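Local coordinates for BtGH115A (Bacteroides thetaiotaomicron, PDB 5BY3), which acts as a family GH115 4-O-methyl-alpha-glucuronidase with specificity for decorated arabinogalactans, at residues S130-W135 against L470-G475; A136-E141 against F556-Y561; T476-T481 against S545-G550; K480-V485 against S537-K542; S484-H489 against Y561-A566. One frame throughout, in Å; residues are numbered along the deposited sequence.

Contact 1 of 5, residues S130-W135 against L470-G475; sequences SPWEWW and LERELG
An ST turn at Ser130 meets Glu473 at the end of helix 462-473, and the Ser130 hydroxyl is the link. Ser130 OG accepts from the backbone N of Trp132 within its own turn and donates to Glu473 OE1 at 2.6 Å, using the syn lone pair of that oxygen. Arg472 steadies the accepting carboxylate through a salt bridge: Arg472 NH2 meets Glu473 OE1 at 3.1 Å and Arg472 NE meets Glu473 OE2 at 2.6 Å, both from above the carboxylate plane. The guanidinium thus holds the carboxylate side-on with two nitrogens, and its remaining nitrogen, NH1, pairs with Glu445. The Ser130-Glu473 bond ties helix 462-473 to the loop that leads from helix 113-126 to strand 145-148, which makes a type I turn over Ser130-Glu133. Pro131 CD lies over one face of the guanidinium, 3.8 Å from Arg472 NH2. Trp132 brings the edge of its ring, with CD1 3.6 Å from Glu473 OE1, and its plane is only 25° from that of the guanidinium; its NE1 binds Glu445. An alanine in place of Glu473 would probably leave the Ser130 hydroxyl without its acceptor and the Arg472 guanidinium without its two-point partner.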
# COMPACT_ATOMS: atom_id res chain seq x y z
N SER A 130 15.01 1.96 -13.28
CA SER A 130 14.05 1.69 -12.22
C SER A 130 13.34 2.98 -11.76
O SER A 130 13.96 4.06 -11.72
CB SER A 130 14.80 1.05 -11.03
OG SER A 130 14.16 1.22 -9.77
N PRO A 131 12.03 2.88 -11.39
CA PRO A 131 11.38 3.93 -10.58
C PRO A 131 12.19 4.43 -9.37
O PRO A 131 12.05 5.60 -8.99
CB PRO A 131 10.10 3.24 -10.07
CG PRO A 131 9.75 2.32 -11.20
CD PRO A 131 11.05 1.86 -11.83
N TRP A 132 13.01 3.57 -8.79
CA TRP A 132 13.76 3.88 -7.59
C TRP A 132 15.24 4.26 -7.84
O TRP A 132 16.05 4.31 -6.88
CB TRP A 132 13.64 2.71 -6.64
CG TRP A 132 12.24 2.25 -6.50
CD1 TRP A 132 11.63 1.28 -7.20
CD2 TRP A 132 11.26 2.80 -5.62
NE1 TRP A 132 10.31 1.16 -6.80
CE2 TRP A 132 10.07 2.09 -5.83
CE3 TRP A 132 11.28 3.82 -4.67
CZ2 TRP A 132 8.91 2.35 -5.12
CZ3 TRP A 132 10.14 4.09 -3.95
CH2 TRP A 132 8.96 3.35 -4.18
N GLU A 133 15.57 4.47 -9.11
CA GLU A 133 16.80 5.12 -9.59
C GLU A 133 17.35 6.11 -8.57
O GLU A 133 18.50 6.00 -8.11
CB GLU A 133 16.45 5.82 -10.91
CG GLU A 133 17.47 6.80 -11.49
CD GLU A 133 17.19 8.25 -11.16
OE1 GLU A 133 16.04 8.72 -11.34
OE2 GLU A 133 18.15 8.93 -10.74
N TRP A 134 16.54 7.08 -8.20
CA TRP A 134 16.91 8.04 -7.20
C TRP A 134 16.45 7.63 -5.80
O TRP A 134 17.24 7.78 -4.85
CB TRP A 134 16.36 9.42 -7.55
CG TRP A 134 17.01 10.51 -6.72
CD1 TRP A 134 18.25 11.10 -6.93
CD2 TRP A 134 16.46 11.13 -5.55
NE1 TRP A 134 18.48 12.04 -5.96
CE2 TRP A 134 17.41 12.08 -5.10
CE3 TRP A 134 15.25 10.98 -4.86
CZ2 TRP A 134 17.20 12.88 -3.98
CZ3 TRP A 134 15.03 11.77 -3.73
CH2 TRP A 134 16.01 12.71 -3.30
N TRP A 135 15.22 7.11 -5.70
CA TRP A 135 14.53 6.94 -4.42
C TRP A 135 15.01 5.74 -3.59
O TRP A 135 14.81 5.68 -2.35
CB TRP A 135 13.00 6.93 -4.61
CG TRP A 135 12.38 8.33 -4.66
CD1 TRP A 135 12.11 9.11 -5.79
CD2 TRP A 135 11.98 9.13 -3.54
NE1 TRP A 135 11.57 10.31 -5.41
CE2 TRP A 135 11.47 10.35 -4.04
CE3 TRP A 135 12.00 8.93 -2.14
CZ2 TRP A 135 11.01 11.36 -3.21
CZ3 TRP A 135 11.53 9.92 -1.31
CH2 TRP A 135 11.05 11.14 -1.85
N LEU A 470 13.37 -8.13 -7.68
CA LEU A 470 14.72 -8.33 -7.03
C LEU A 470 15.80 -8.52 -8.05
O LEU A 470 16.89 -7.92 -7.93
CB LEU A 470 14.77 -9.53 -6.04
CG LEU A 470 13.78 -9.51 -4.86
CD1 LEU A 470 13.51 -10.88 -4.30
CD2 LEU A 470 14.18 -8.56 -3.75
N GLU A 471 15.49 -9.32 -9.07
CA GLU A 471 16.38 -9.49 -10.22
C GLU A 471 16.69 -8.17 -10.85
O GLU A 471 17.84 -7.90 -11.11
CB GLU A 471 15.81 -10.46 -11.25
CG GLU A 471 15.95 -11.91 -10.82
CD GLU A 471 15.42 -12.89 -11.82
OE1 GLU A 471 14.53 -12.52 -12.63
OE2 GLU A 471 15.89 -14.05 -11.76
N ARG A 472 15.67 -7.32 -11.05
CA ARG A 472 15.91 -5.97 -11.61
C ARG A 472 16.72 -5.03 -10.68
O ARG A 472 17.60 -4.31 -11.16
CB ARG A 472 14.60 -5.31 -12.08
CG ARG A 472 14.68 -4.04 -12.92
CD ARG A 472 13.28 -3.41 -12.94
NE ARG A 472 13.03 -2.62 -11.71
CZ ARG A 472 11.85 -2.17 -11.25
NH1 ARG A 472 10.71 -2.44 -11.86
NH2 ARG A 472 11.81 -1.45 -10.13
N GLU A 473 16.45 -5.04 -9.37
CA GLU A 473 17.09 -4.03 -8.47
C GLU A 473 18.49 -4.47 -7.97
O GLU A 473 19.42 -3.67 -7.91
CB GLU A 473 16.20 -3.60 -7.31
CG GLU A 473 14.77 -3.14 -7.65
CD GLU A 473 14.64 -2.03 -8.70
OE1 GLU A 473 14.27 -0.93 -8.35
OE2 GLU A 473 14.83 -2.27 -9.90
N LEU A 474 18.60 -5.74 -7.61
CA LEU A 474 19.90 -6.33 -7.29
C LEU A 474 20.33 -7.05 -8.57
O LEU A 474 19.95 -6.62 -9.65
CB LEU A 474 19.74 -7.24 -6.08
CG LEU A 474 18.61 -6.74 -5.17
CD1 LEU A 474 18.05 -7.88 -4.34
CD2 LEU A 474 19.01 -5.54 -4.30
N GLY A 475 21.11 -8.11 -8.53
CA GLY A 475 21.26 -8.83 -9.82
C GLY A 475 20.45 -10.10 -9.88
O GLY A 475 19.75 -10.44 -8.93

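Contact 2 of 5, residues A136-E141 against F556-Y561; sequences ADVTPE and FELVKY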
# COMPACT_ATOMS: atom_id res chain seq x y z
N ALA A 136 15.65 4.78 -4.25
CA ALA A 136 16.39 3.77 -3.52
C ALA A 136 17.78 3.56 -4.11
O ALA A 136 18.38 2.52 -3.91
CB ALA A 136 15.61 2.47 -3.44
N ASP A 137 18.26 4.55 -4.85
CA ASP A 137 19.65 4.56 -5.37
C ASP A 137 19.92 3.38 -6.26
O ASP A 137 21.04 2.86 -6.25
CB ASP A 137 20.68 4.58 -4.23
CG ASP A 137 20.41 5.67 -3.24
OD1 ASP A 137 20.71 6.84 -3.55
OD2 ASP A 137 19.86 5.35 -2.17
N VAL A 138 18.92 2.97 -7.03
CA VAL A 138 19.07 1.84 -7.94
C VAL A 138 19.77 2.34 -9.22
O VAL A 138 19.13 2.54 -10.28
CB VAL A 138 17.72 1.16 -8.15
CG1 VAL A 138 17.82 0.00 -9.12
CG2 VAL A 138 17.17 0.68 -6.79
N THR A 139 21.08 2.54 -9.13
CA THR A 139 21.84 3.14 -10.23
C THR A 139 21.62 2.45 -11.58
O THR A 139 21.92 1.27 -11.71
CB THR A 139 23.33 3.21 -9.91
OG1 THR A 139 23.53 3.59 -8.53
CG2 THR A 139 24.03 4.24 -10.85
N PRO A 140 21.09 3.17 -12.60
CA PRO A 140 20.89 2.45 -13.90
C PRO A 140 22.22 2.01 -14.46
O PRO A 140 23.25 2.64 -14.20
CB PRO A 140 20.24 3.48 -14.84
CG PRO A 140 19.85 4.64 -13.94
CD PRO A 140 20.68 4.59 -12.66
N GLU A 141 22.18 0.92 -15.19
CA GLU A 141 23.37 0.39 -15.81
C GLU A 141 23.58 1.21 -17.07
O GLU A 141 22.62 1.78 -17.61
CB GLU A 141 23.17 -1.09 -16.12
CG GLU A 141 23.23 -1.97 -14.89
CD GLU A 141 23.39 -3.44 -15.21
OE1 GLU A 141 22.48 -4.22 -14.82
OE2 GLU A 141 24.41 -3.80 -15.85
N PHE A 556 21.26 -2.20 0.96
CA PHE A 556 21.08 -1.98 2.38
C PHE A 556 19.63 -1.53 2.63
O PHE A 556 18.95 -2.02 3.53
CB PHE A 556 22.10 -0.98 2.96
CG PHE A 556 22.08 -0.92 4.47
CD1 PHE A 556 22.89 -1.77 5.22
CD2 PHE A 556 21.22 -0.03 5.14
CE1 PHE A 556 22.83 -1.74 6.63
CE2 PHE A 556 21.17 0.02 6.53
CZ PHE A 556 21.98 -0.83 7.28
N GLU A 557 19.19 -0.61 1.79
CA GLU A 557 17.84 -0.05 1.80
C GLU A 557 16.71 -1.05 1.62
O GLU A 557 15.76 -1.02 2.40
CB GLU A 557 17.75 1.06 0.75
CG GLU A 557 18.45 2.32 1.18
CD GLU A 557 18.63 3.29 0.07
OE1 GLU A 557 17.61 3.69 -0.54
OE2 GLU A 557 19.79 3.69 -0.18
N LEU A 558 16.86 -1.95 0.65
CA LEU A 558 15.75 -2.83 0.23
C LEU A 558 15.79 -4.25 0.79
O LEU A 558 14.75 -4.88 0.92
CB LEU A 558 15.68 -2.85 -1.30
CG LEU A 558 15.59 -1.45 -1.96
CD1 LEU A 558 15.88 -1.51 -3.44
CD2 LEU A 558 14.25 -0.78 -1.75
N VAL A 559 16.97 -4.74 1.13
CA VAL A 559 17.10 -6.10 1.68
C VAL A 559 17.71 -6.08 3.08
O VAL A 559 17.08 -6.54 4.01
CB VAL A 559 17.90 -7.04 0.71
CG1 VAL A 559 17.92 -8.45 1.23
CG2 VAL A 559 17.26 -7.09 -0.66
N LYS A 560 18.91 -5.54 3.23
CA LYS A 560 19.68 -5.72 4.46
C LYS A 560 19.03 -5.00 5.65
O LYS A 560 18.81 -5.63 6.68
CB LYS A 560 21.15 -5.32 4.26
CG LYS A 560 22.12 -5.82 5.32
CD LYS A 560 23.56 -5.77 4.84
CE LYS A 560 24.52 -6.40 5.84
NZ LYS A 560 25.06 -5.38 6.78
N TYR A 561 18.70 -3.72 5.53
CA TYR A 561 18.04 -3.04 6.66
C TYR A 561 16.73 -3.71 7.10
O TYR A 561 16.64 -3.99 8.29
CB TYR A 561 17.83 -1.52 6.46
CG TYR A 561 17.31 -0.82 7.73
CD1 TYR A 561 18.20 -0.43 8.76
CD2 TYR A 561 15.94 -0.58 7.92
CE1 TYR A 561 17.73 0.17 9.92
CE2 TYR A 561 15.49 0.02 9.06
CZ TYR A 561 16.38 0.39 10.06
OH TYR A 561 15.90 0.98 11.22
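Ala136 and Glu557 approach to 6.7 Å between CA atoms, where an irregular loop runs past helix 552-580 at a wider, pi-type turn in which Tyr561 N bonds to Phe556 O. Two acids meet here. Asp137 OD2 stands 2.6 Å from Glu557 OE2, with the carboxylate planes 86° apart and the side chains crossing at about a right angle. Nearby lysines would probably ease the closeness of two acid groups: Asp137 OD1 forms a salt bridge with Lys610 and Glu557 OE1 one with Lys438, while Trp611 NE1 bonds to Asp137 OD2. Glu557 extends beyond CG, and its OE1 also rests 3.2 Å from Ala136 CA. A leucine in place of Glu557 would probably leave Lys438 without its carboxylate mate and Asp137 beside an apolar chain.

One residue on, the chemistry turns apolar. Both methyls of Leu558 bear on Ala136 CB, CD2 at 3.9 Å and CD1 at 4.0 Å, and CD1 also lies 4.2 Å from Val138 CG2. Val138 is the centre of an inverse gamma turn, closed by a weak bond from Thr139 N to Asp137 O. Beyond the pair, Leu558 packs on Trp469 and Val138 on Glu473, both of helix 462-473, while Val559 faces Val540 of helix 523-543.

Contact 3 of 5, residues T476-T481 against S545-G550; sequences TSCAKT and SKVPAG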
# COMPACT_ATOMS: atom_id res chain seq x y z
N THR A 476 20.55 -10.82 -10.98
CA THR A 476 20.06 -12.20 -11.04
C THR A 476 20.69 -13.11 -9.98
O THR A 476 19.99 -13.93 -9.36
CB THR A 476 20.29 -12.75 -12.45
OG1 THR A 476 19.42 -12.03 -13.34
CG2 THR A 476 19.95 -14.22 -12.52
N SER A 477 22.00 -12.96 -9.73
CA SER A 477 22.71 -13.89 -8.86
C SER A 477 22.40 -13.64 -7.37
O SER A 477 22.36 -14.58 -6.57
CB SER A 477 24.23 -14.00 -9.23
OG SER A 477 25.16 -13.29 -8.40
N CYS A 478 22.15 -12.38 -7.02
CA CYS A 478 21.76 -11.96 -5.68
C CYS A 478 20.33 -12.39 -5.43
O CYS A 478 20.03 -12.98 -4.40
CB CYS A 478 21.87 -10.44 -5.56
SG CYS A 478 21.56 -9.79 -3.89
N ALA A 479 19.47 -12.15 -6.41
CA ALA A 479 18.06 -12.48 -6.33
C ALA A 479 17.79 -13.98 -6.28
O ALA A 479 16.69 -14.42 -5.93
CB ALA A 479 17.33 -11.87 -7.51
N LYS A 480 18.79 -14.77 -6.63
CA LYS A 480 18.69 -16.22 -6.59
C LYS A 480 18.74 -16.66 -5.14
O LYS A 480 18.11 -17.64 -4.74
CB LYS A 480 19.83 -16.86 -7.39
CG LYS A 480 19.50 -18.21 -8.04
CD LYS A 480 20.79 -18.84 -8.55
CE LYS A 480 20.85 -20.36 -8.39
NZ LYS A 480 20.83 -21.07 -9.70
N THR A 481 19.50 -15.93 -4.34
CA THR A 481 19.61 -16.30 -2.95
C THR A 481 18.52 -15.55 -2.14
O THR A 481 17.96 -16.09 -1.18
CB THR A 481 21.07 -16.15 -2.39
OG1 THR A 481 21.16 -15.08 -1.46
CG2 THR A 481 22.15 -15.95 -3.53
N SER A 545 28.36 -9.24 -0.63
CA SER A 545 29.51 -9.07 -1.55
C SER A 545 29.22 -9.52 -3.00
O SER A 545 29.89 -9.07 -3.92
CB SER A 545 30.79 -9.65 -0.95
OG SER A 545 30.57 -10.94 -0.41
N LYS A 546 28.21 -10.36 -3.22
CA LYS A 546 27.72 -10.69 -4.59
C LYS A 546 26.77 -9.62 -5.28
O LYS A 546 26.06 -9.90 -6.28
CB LYS A 546 27.14 -12.13 -4.62
CG LYS A 546 25.64 -12.30 -4.31
CD LYS A 546 25.23 -13.72 -3.88
CE LYS A 546 25.36 -14.77 -4.98
NZ LYS A 546 26.76 -15.17 -5.26
N VAL A 547 26.79 -8.40 -4.74
CA VAL A 547 25.91 -7.31 -5.14
C VAL A 547 26.74 -6.36 -5.98
O VAL A 547 27.76 -5.90 -5.49
CB VAL A 547 25.40 -6.54 -3.88
CG1 VAL A 547 24.74 -5.21 -4.23
CG2 VAL A 547 24.47 -7.40 -3.02
N PRO A 548 26.28 -6.02 -7.22
CA PRO A 548 27.06 -5.13 -8.13
C PRO A 548 27.44 -3.78 -7.49
O PRO A 548 26.76 -3.32 -6.58
CB PRO A 548 26.12 -4.93 -9.34
CG PRO A 548 25.14 -6.06 -9.28
CD PRO A 548 24.98 -6.40 -7.82
N ALA A 549 28.53 -3.17 -7.95
CA ALA A 549 29.11 -1.99 -7.27
C ALA A 549 28.16 -0.78 -7.15
O ALA A 549 28.10 -0.10 -6.09
CB ALA A 549 30.42 -1.58 -7.93
N GLY A 550 27.42 -0.51 -8.23
CA GLY A 550 26.42 0.55 -8.23
C GLY A 550 25.14 0.28 -7.43
O GLY A 550 24.27 1.14 -7.37
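Thr481 N donates to Cys478 O over 3.0 Å, and against the helical turn so closed lies Lys546, its CE 3.4 Å from Ser477 O. The case illustrates how a lysine can pack by its methylenes: although it ends in an ammonium group, what touches the helix is mainly its carbon chain. Lys546 CG starts in the crowded position between the backbone N and the carbonyl carbon (chi1 90°) and sits 4.1 Å from Cys478 CA. Next, Lys546 CD comes 3.8 Å from Thr481 CG2, in an approach that brings the two side chains tip to tip. Besides the Ser477 carbonyl, Lys546 CE has two further neighbours, Thr481 CG2 at 3.7 Å and Ser477 OG at 3.7 Å. Lys546 NZ ends 4.0 Å from Ser477 OG, a proximity rather than a bond. Ser477 and Lys546 are exposed, so this half of the contact lies at the surface.

The buried half is smaller and apolar. Cys478 SG, anti to its backbone N (chi1 -175°), meets Val547 CG2 at 3.9 Å, and the sulphur is thereby turned toward the loop. This loop joins helix 523-543 to helix 552-580. Tyr555 at the start of the latter packs on both Cys478 and Val547, Thr481 reaches Thr539 and Ala543 on the side of helix 523-543, and Ala479 rests on Leu470 and Glu471 of helix 462-473.

Contact 4 of 5, residues K480-V485 against S537-K542; sequences KTILSV and SETVEK
Thr539 on helix 523-543 meets Val485 on helix 476-495, and its side chain, followed outward, traces the contact. CB lies 3.8 Å from Val485 CG2. There the side chain forks. CG2, anti to the backbone N, points to the other helix and touches three residues: Val485 CG2 at 3.5 Å, Thr481 OG1 at 3.7 Å and Ile482 CD1 at 4.2 Å. OG1, set beside the backbone N (chi1 -55°), turns back along its own helix and bonds to Glu535 O. The fork thus presents carbon to the neighbour and keeps oxygen at home. Val485 and Thr539 slide past each other in opposite directions, as do Thr481 and Thr539.

A second layer lies deeper. Val485 CG1 meets Val540 CG2 at 3.8 Å, the two valines crossing at about a right angle, and Ile482 CD1 approaches the same methyl at 4.3 Å. The helices are nearly antiparallel, at 154° between their directions, with axes 10.0 Å apart in these segments, a two-helix packing within a larger helical bundle. Helix 552-580 closes the inner side, where Val559 packs on Val540 and Tyr555 on Ile482. Since the partners are mostly methyls and Thr539 OG1 spends its bond on Glu535 O, the contact between these two segments rests on shape and apolar burial.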
# COMPACT_ATOMS: atom_id res chain seq x y z
N LYS A 480 18.79 -14.77 -6.63
CA LYS A 480 18.69 -16.22 -6.59
C LYS A 480 18.74 -16.66 -5.14
O LYS A 480 18.11 -17.64 -4.74
CB LYS A 480 19.83 -16.86 -7.39
CG LYS A 480 19.50 -18.21 -8.04
CD LYS A 480 20.79 -18.84 -8.55
CE LYS A 480 20.85 -20.36 -8.39
NZ LYS A 480 20.83 -21.07 -9.70
N THR A 481 19.50 -15.93 -4.34
CA THR A 481 19.61 -16.30 -2.95
C THR A 481 18.52 -15.55 -2.14
O THR A 481 17.96 -16.09 -1.18
CB THR A 481 21.07 -16.15 -2.39
OG1 THR A 481 21.16 -15.08 -1.46
CG2 THR A 481 22.15 -15.95 -3.53
N ILE A 482 18.18 -14.35 -2.60
CA ILE A 482 17.40 -13.41 -1.81
C ILE A 482 15.87 -13.58 -1.91
O ILE A 482 15.17 -13.25 -0.96
CB ILE A 482 17.88 -11.95 -2.09
CG1 ILE A 482 19.24 -11.69 -1.43
CG2 ILE A 482 16.89 -10.89 -1.65
CD1 ILE A 482 19.49 -12.39 -0.10
N LEU A 483 15.37 -14.10 -3.03
CA LEU A 483 13.94 -14.30 -3.24
C LEU A 483 13.26 -15.04 -2.10
O LEU A 483 12.22 -14.61 -1.63
CB LEU A 483 13.62 -14.99 -4.60
CG LEU A 483 12.21 -15.59 -4.87
CD1 LEU A 483 11.07 -14.58 -4.79
CD2 LEU A 483 12.18 -16.23 -6.22
N SER A 484 13.85 -16.16 -1.68
CA SER A 484 13.28 -16.96 -0.59
C SER A 484 13.41 -16.24 0.75
O SER A 484 12.56 -16.40 1.61
CB SER A 484 13.93 -18.35 -0.52
OG SER A 484 15.25 -18.27 -0.00
N VAL A 485 14.46 -15.46 0.92
CA VAL A 485 14.61 -14.59 2.10
C VAL A 485 13.49 -13.55 2.26
O VAL A 485 12.91 -13.40 3.35
CB VAL A 485 15.99 -13.94 2.14
CG1 VAL A 485 16.03 -12.77 3.08
CG2 VAL A 485 17.02 -15.00 2.53
N SER A 537 19.17 -13.48 8.44
CA SER A 537 20.27 -12.55 8.63
C SER A 537 21.59 -13.04 8.02
O SER A 537 22.32 -12.25 7.42
CB SER A 537 20.46 -12.25 10.11
OG SER A 537 21.17 -11.03 10.26
N GLU A 538 21.88 -14.34 8.19
CA GLU A 538 23.09 -14.97 7.68
C GLU A 538 23.13 -14.96 6.15
O GLU A 538 24.15 -14.58 5.58
CB GLU A 538 23.26 -16.41 8.19
CG GLU A 538 23.81 -16.59 9.61
CD GLU A 538 24.01 -18.08 9.98
OE1 GLU A 538 23.03 -18.87 9.87
OE2 GLU A 538 25.14 -18.46 10.37
N THR A 539 22.04 -15.38 5.49
CA THR A 539 21.91 -15.29 4.03
C THR A 539 22.15 -13.87 3.49
O THR A 539 22.89 -13.68 2.53
CB THR A 539 20.55 -15.79 3.58
OG1 THR A 539 20.39 -17.09 4.10
CG2 THR A 539 20.40 -15.90 2.04
N VAL A 540 21.56 -12.88 4.14
CA VAL A 540 21.64 -11.49 3.75
C VAL A 540 23.06 -10.92 3.87
O VAL A 540 23.51 -10.12 3.03
CB VAL A 540 20.59 -10.71 4.59
CG1 VAL A 540 20.99 -9.29 4.91
CG2 VAL A 540 19.21 -10.82 3.94
N GLU A 541 23.75 -11.36 4.92
CA GLU A 541 25.15 -11.00 5.18
C GLU A 541 26.08 -11.58 4.12
O GLU A 541 26.93 -10.85 3.57
CB GLU A 541 25.58 -11.47 6.58
CG GLU A 541 26.76 -10.70 7.18
CD GLU A 541 26.44 -9.26 7.52
OE1 GLU A 541 25.33 -8.97 7.97
OE2 GLU A 541 27.33 -8.40 7.34
N LYS A 542 25.90 -12.87 3.82
CA LYS A 542 26.72 -13.56 2.83
C LYS A 542 26.52 -13.01 1.42
O LYS A 542 27.50 -12.81 0.71
CB LYS A 542 26.52 -15.08 2.84
CG LYS A 542 26.95 -15.79 4.13
CD LYS A 542 27.11 -17.31 3.89
CE LYS A 542 26.20 -18.18 4.76
NZ LYS A 542 26.81 -18.64 6.03

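Contact 5 of 5, residues S484-H489 against Y561-A566; sequences SVMQEH and YPVQAA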
# COMPACT_ATOMS: atom_id res chain seq x y z
N SER A 484 13.85 -16.16 -1.68
CA SER A 484 13.28 -16.96 -0.59
C SER A 484 13.41 -16.24 0.75
O SER A 484 12.56 -16.40 1.61
CB SER A 484 13.93 -18.35 -0.52
OG SER A 484 15.25 -18.27 -0.00
N VAL A 485 14.46 -15.46 0.92
CA VAL A 485 14.61 -14.59 2.10
C VAL A 485 13.49 -13.55 2.26
O VAL A 485 12.91 -13.40 3.35
CB VAL A 485 15.99 -13.94 2.14
CG1 VAL A 485 16.03 -12.77 3.08
CG2 VAL A 485 17.02 -15.00 2.53
N MSE A 486 13.18 -12.84 1.17
CA MSE A 486 12.08 -11.85 1.16
C MSE A 486 10.78 -12.56 1.44
O MSE A 486 9.98 -12.11 2.26
CB MSE A 486 12.08 -11.06 -0.15
CG MSE A 486 13.26 -10.08 -0.31
SE MSE A 486 13.92 -9.22 1.34
CE MSE A 486 12.72 -7.69 1.47
N GLN A 487 10.57 -13.69 0.79
CA GLN A 487 9.39 -14.49 1.03
C GLN A 487 9.25 -14.84 2.52
O GLN A 487 8.17 -14.74 3.09
CB GLN A 487 9.42 -15.75 0.19
CG GLN A 487 9.16 -15.50 -1.29
CD GLN A 487 9.37 -16.76 -2.13
OE1 GLN A 487 10.27 -17.57 -1.84
NE2 GLN A 487 8.56 -16.93 -3.16
N GLU A 488 10.35 -15.24 3.14
CA GLU A 488 10.28 -15.68 4.51
C GLU A 488 10.08 -14.52 5.44
O GLU A 488 9.41 -14.69 6.44
CB GLU A 488 11.51 -16.50 4.91
CG GLU A 488 11.40 -17.95 4.46
CD GLU A 488 10.27 -18.68 5.15
OE1 GLU A 488 10.42 -18.81 6.41
OE2 GLU A 488 9.28 -19.10 4.43
N HIS A 489 10.66 -13.37 5.07
CA HIS A 489 10.50 -12.05 5.72
C HIS A 489 9.03 -11.68 5.81
O HIS A 489 8.51 -11.42 6.92
CB HIS A 489 11.24 -11.01 4.90
CG HIS A 489 11.28 -9.65 5.49
ND1 HIS A 489 11.88 -9.37 6.71
CD2 HIS A 489 10.88 -8.45 4.99
CE1 HIS A 489 11.79 -8.07 6.96
NE2 HIS A 489 11.20 -7.49 5.93
N TYR A 561 18.70 -3.72 5.53
CA TYR A 561 18.04 -3.04 6.66
C TYR A 561 16.73 -3.71 7.10
O TYR A 561 16.64 -3.99 8.29
CB TYR A 561 17.83 -1.52 6.46
CG TYR A 561 17.31 -0.82 7.73
CD1 TYR A 561 18.20 -0.43 8.76
CD2 TYR A 561 15.94 -0.58 7.92
CE1 TYR A 561 17.73 0.17 9.92
CE2 TYR A 561 15.49 0.02 9.06
CZ TYR A 561 16.38 0.39 10.06
OH TYR A 561 15.90 0.98 11.22
N PRO A 562 15.74 -3.99 6.18
CA PRO A 562 14.49 -4.59 6.73
C PRO A 562 14.63 -5.99 7.27
O PRO A 562 14.09 -6.28 8.33
CB PRO A 562 13.48 -4.53 5.57
CG PRO A 562 14.30 -4.31 4.33
CD PRO A 562 15.61 -3.66 4.74
N VAL A 563 15.35 -6.88 6.59
CA VAL A 563 15.55 -8.24 7.13
C VAL A 563 16.31 -8.23 8.47
O VAL A 563 15.92 -8.93 9.42
CB VAL A 563 16.18 -9.27 6.13
CG1 VAL A 563 16.59 -10.56 6.85
CG2 VAL A 563 15.20 -9.63 5.03
N GLN A 564 17.38 -7.44 8.57
CA GLN A 564 18.18 -7.48 9.77
C GLN A 564 17.55 -6.66 10.88
O GLN A 564 17.67 -6.99 12.07
CB GLN A 564 19.63 -7.10 9.50
CG GLN A 564 20.40 -8.13 8.65
CD GLN A 564 21.92 -7.87 8.62
OE1 GLN A 564 22.40 -6.74 8.56
NE2 GLN A 564 22.67 -8.95 8.64
N ALA A 565 16.84 -5.60 10.50
CA ALA A 565 16.05 -4.81 11.49
C ALA A 565 15.01 -5.70 12.14
O ALA A 565 14.94 -5.82 13.35
CB ALA A 565 15.38 -3.63 10.82
N ALA A 566 14.27 -6.40 11.29
CA ALA A 566 13.26 -7.34 11.75
C ALA A 566 13.82 -8.46 12.64
O ALA A 566 13.19 -8.82 13.66
CB ALA A 566 12.52 -7.91 10.54
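Val563 CG2 sits against His489 in a helix-helix packing, where helices 476-495 and 552-580 cross at 47° with axes 10.7 Å apart in these segments. The methyl is the centre of the first shell. It lies over one face of the imidazole, shifted toward the rim, 4.0 Å from the ring centroid and 25° off the normal, a CH-pi contact. Around the same methyl, Val485 CG1 stands at 3.8 Å and Met486 SE, the selenium of a selenomethionine, at 3.9 Å. One methyl is therefore packed by three side chains, through an imidazole, another methyl and a selenium.

The rest of the imidazole meets the backbone and small side chains of the second helix. His489 CG is anti to the backbone N (chi1 -174°), which sets it out toward helix 552-580; His489 CE1 then lies 3.2 Å from Pro562 O. Ala566 CB approaches the ring edge, 3.7 Å from His489 CE1. Pro562 itself marks a kink, because a proline nitrogen carries no hydrogen to donate to the preceding turn, while its O still accepts from Ala566 N in the next one.

Farther out, Leu536 of helix 523-543 packs on Val563, and Gln564 NE2 bonds to Glu541 and Ser537. Met486 is backed by Leu466 and Leu470 of helix 462-473 and by Val559. The side chain of Pro562 lies about 12 Å from a bound nickel ion, and Pro562 CB lies 3.8 Å from His489 NE2.

From the N terminus, the loop after helix 113-126 opens contacts 1 and 2 in succession. Contact 1 closes its long loop at 470-475, on helix 462-473. Helix 476-495 then opens contacts 3, 4 and 5 within four turns. Contact 4 closes first, on helix 523-543, and contact 3 follows in the loop after it, so both lie within the span of contact 2, which closes on helix 552-580 at 556-561. Contact 5 closes last, at 561-566, crossing contacts 2 and 3, while contacts 1 and 2 also cross. Together they tie the loop between helix 113-126 and strand 145-148 to a bundle of four successive long helices. Val138 joins contacts 1 and 2, and Gln564 joins contacts 4 and 5.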